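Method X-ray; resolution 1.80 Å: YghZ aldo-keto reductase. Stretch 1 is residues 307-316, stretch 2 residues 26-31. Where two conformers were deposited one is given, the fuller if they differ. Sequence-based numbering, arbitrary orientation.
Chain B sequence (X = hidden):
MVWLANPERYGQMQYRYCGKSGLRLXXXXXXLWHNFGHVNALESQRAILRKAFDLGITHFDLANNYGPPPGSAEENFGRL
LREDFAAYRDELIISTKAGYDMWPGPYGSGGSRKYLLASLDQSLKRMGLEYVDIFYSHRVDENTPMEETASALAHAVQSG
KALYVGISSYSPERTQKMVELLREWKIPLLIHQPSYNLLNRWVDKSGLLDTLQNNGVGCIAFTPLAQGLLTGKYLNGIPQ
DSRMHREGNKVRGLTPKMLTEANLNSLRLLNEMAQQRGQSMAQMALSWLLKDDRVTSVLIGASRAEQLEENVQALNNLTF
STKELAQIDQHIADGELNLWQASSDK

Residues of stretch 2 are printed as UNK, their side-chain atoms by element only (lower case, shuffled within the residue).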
# COMPACT_ATOMS: atom_id res chain seq x y z
N GLN B 307 37.57 -5.82 -22.64
CA GLN B 307 37.95 -5.30 -21.35
C GLN B 307 37.35 -6.14 -20.25
O GLN B 307 38.01 -6.39 -19.23
CB GLN B 307 37.53 -3.83 -21.13
CG GLN B 307 38.11 -3.33 -19.79
CD GLN B 307 37.64 -1.94 -19.34
OE1 GLN B 307 37.24 -1.12 -20.17
NE2 GLN B 307 37.77 -1.65 -18.02
N LEU B 308 36.10 -6.59 -20.43
CA LEU B 308 35.44 -7.41 -19.42
C LEU B 308 36.17 -8.74 -19.28
O LEU B 308 36.44 -9.18 -18.17
CB LEU B 308 33.97 -7.66 -19.75
CG LEU B 308 33.12 -6.37 -19.74
CD1 LEU B 308 31.70 -6.74 -20.26
CD2 LEU B 308 33.07 -5.83 -18.28
N GLU B 309 36.48 -9.38 -20.41
CA GLU B 309 37.21 -10.65 -20.37
C GLU B 309 38.52 -10.47 -19.56
O GLU B 309 38.85 -11.28 -18.73
CB GLU B 309 37.47 -11.17 -21.79
CG GLU B 309 36.18 -11.31 -22.61
CD GLU B 309 36.38 -11.85 -24.06
OE1 GLU B 309 35.79 -12.91 -24.37
OE2 GLU B 309 37.09 -11.23 -24.89
N GLU B 310 39.23 -9.37 -19.76
CA GLU B 310 40.51 -9.17 -19.11
C GLU B 310 40.29 -8.90 -17.63
O GLU B 310 40.96 -9.47 -16.75
CB GLU B 310 41.22 -7.99 -19.76
CG GLU B 310 42.73 -7.88 -19.49
CD GLU B 310 43.09 -7.05 -18.23
OE1 GLU B 310 42.26 -6.94 -17.28
OE2 GLU B 310 44.22 -6.51 -18.18
N ASN B 311 39.30 -8.08 -17.33
CA ASN B 311 39.12 -7.67 -15.88
C ASN B 311 38.67 -8.82 -14.94
O ASN B 311 39.10 -8.93 -13.77
CB ASN B 311 38.12 -6.51 -15.81
CG ASN B 311 38.71 -5.17 -16.24
OD1 ASN B 311 37.96 -4.21 -16.41
ND2 ASN B 311 40.02 -5.12 -16.51
N VAL B 312 37.84 -9.71 -15.44
CA VAL B 312 37.26 -10.75 -14.59
C VAL B 312 38.35 -11.73 -14.18
O VAL B 312 38.18 -12.47 -13.21
CB VAL B 312 36.12 -11.55 -15.24
CG1 VAL B 312 34.82 -10.67 -15.42
CG2 VAL B 312 36.57 -12.22 -16.55
N GLN B 313 39.44 -11.77 -14.94
CA GLN B 313 40.60 -12.62 -14.59
C GLN B 313 41.35 -12.15 -13.37
O GLN B 313 42.18 -12.90 -12.80
CB GLN B 313 41.56 -12.75 -15.78
CG GLN B 313 40.95 -13.57 -16.92
CD GLN B 313 41.95 -13.76 -18.02
OE1 GLN B 313 43.03 -14.33 -17.80
NE2 GLN B 313 41.69 -13.16 -19.18
N ALA B 314 40.99 -10.97 -12.88
CA ALA B 314 41.50 -10.56 -11.53
C ALA B 314 41.13 -11.62 -10.47
O ALA B 314 41.87 -11.82 -9.46
CB ALA B 314 40.95 -9.18 -11.13
N LEU B 315 40.00 -12.31 -10.68
CA LEU B 315 39.59 -13.31 -9.72
C LEU B 315 40.59 -14.48 -9.58
O LEU B 315 40.47 -15.28 -8.65
CB LEU B 315 38.17 -13.84 -10.00
CG LEU B 315 37.08 -12.73 -9.99
CD1 LEU B 315 35.76 -13.34 -10.55
CD2 LEU B 315 36.93 -12.24 -8.51
N ASN B 316 41.51 -14.62 -10.53
CA ASN B 316 42.50 -15.74 -10.48
C ASN B 316 43.60 -15.52 -9.47
O ASN B 316 44.40 -16.44 -9.21
CB ASN B 316 43.09 -15.94 -11.87
CG ASN B 316 42.05 -16.48 -12.82
OD1 ASN B 316 41.15 -17.16 -12.36
ND2 ASN B 316 42.14 -16.16 -14.09
N UNK B 26 27.66 -10.34 -8.28
CA UNK B 26 28.95 -10.74 -8.89
C UNK B 26 30.06 -9.88 -8.33
O UNK B 26 29.83 -8.67 -8.06
c UNK B 26 27.79 -9.17 -10.31
c UNK B 26 26.82 -9.57 -9.22
c UNK B 26 28.73 -10.43 -10.37
N UNK B 27 31.26 -10.46 -8.12
CA UNK B 27 32.37 -9.69 -7.59
C UNK B 27 32.80 -8.60 -8.54
O UNK B 27 33.40 -7.60 -8.10
c UNK B 27 33.65 -10.64 -7.28
N UNK B 28 32.49 -8.73 -9.84
CA UNK B 28 32.64 -7.59 -10.74
C UNK B 28 31.24 -7.27 -11.32
O UNK B 28 30.53 -8.19 -11.75
c UNK B 28 35.97 -7.79 -12.55
c UNK B 28 33.61 -7.91 -11.92
c UNK B 28 35.25 -9.63 -10.99
c UNK B 28 35.07 -8.12 -11.43
N UNK B 29 30.84 -6.01 -11.20
CA UNK B 29 29.54 -5.54 -11.79
C UNK B 29 29.82 -4.63 -12.94
O UNK B 29 30.90 -4.01 -13.02
o UNK B 29 28.47 -5.67 -9.69
c UNK B 29 28.77 -4.76 -10.74
N UNK B 30 28.83 -4.45 -13.83
CA UNK B 30 29.02 -3.53 -14.94
C UNK B 30 28.33 -2.17 -14.66
O UNK B 30 27.15 -2.13 -14.34
c UNK B 30 27.70 -3.62 -18.61
c UNK B 30 28.63 -3.21 -17.44
c UNK B 30 30.11 -3.12 -17.96
c UNK B 30 28.42 -4.15 -16.22
N UNK B 31 29.08 -1.09 -14.77
CA UNK B 31 28.50 0.29 -14.59
C UNK B 31 28.30 0.94 -15.95
O UNK B 31 29.06 0.69 -16.86

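Position 26 carries three side-chain carbons that close a ring onto the backbone N, and none of them comes within contact distance of stretch 1. A ring of this kind, joined to the main-chain nitrogen, belongs to proline alone among the standard residues, so the position is Pro26; its phi of -60° fits that ring.

Position 27 has a single side-chain carbon, the CB, with nothing beyond it. This methyl group points toward stretch 1 and lies 3.9 Å from CD2 of Leu315. One carbon without extension is alanine, Ala27.

Position 28 bears four carbons, forked at the second. Its CA-to-CB bond points toward stretch 1, and the side chain reaches Asn311, Val312 and Leu315. A fork at the second carbon, with two terminal carbons and no heteroatom, identifies leucine. Leu28 adopts chi1 of -67° (m) and chi2 of 86° (p). Its CD1 lies 3.7 Å from CG of Leu315, while its CD2 sits 3.5 Å from the backbone O of Asn311 and 3.8 Å from CA of Val312. CD2 of Leu28 thus packs against main chain as well as against CG1 of Val312, 4.2 Å away.

Position 29 shows one carbon followed by one oxygen, and its CB points away from stretch 1, in contrast to position 28. A CB bearing a lone oxygen is serine. The OG of Ser29 is hydrogen-bonded elsewhere in the structure.

Position 30 again has four carbons forked at the second. Its CB leaves the backbone sideways, but the end of the side chain comes nearer and touches Leu308. This pattern is leucine; CD1 of Leu30 lies 4.0 Å from CD2 of Leu308.

Position 31 has no side-chain atoms and is therefore glycine; Gly31 makes no contact with stretch 1.

The contact is small, burying 258 Å² over both sides, and mostly apolar, with no hydrogen bond crossing it. The helix and strand run roughly antiparallel, at 151°, so Leu308 lies by Leu30, Val312 by Leu28, and Leu315, in the 3-10 segment, by Ala27. Leu28 is the centre of the arrangement, with the largest covered area of any residue in either stretch. Two side-chain hydrogen bonds within stretch 1 involve Asn311: NE2 of Gln307 donates to OD1 of Asn311 at 3.0 Å, and ND2 of Asn311 donates to OE1 of Glu310, also at 3.0 Å. Asn311 places its CB 4.1 Å from CD2 of Leu28 while its amide is engaged within the helix.

Stretch 2 26-31: PALSLG
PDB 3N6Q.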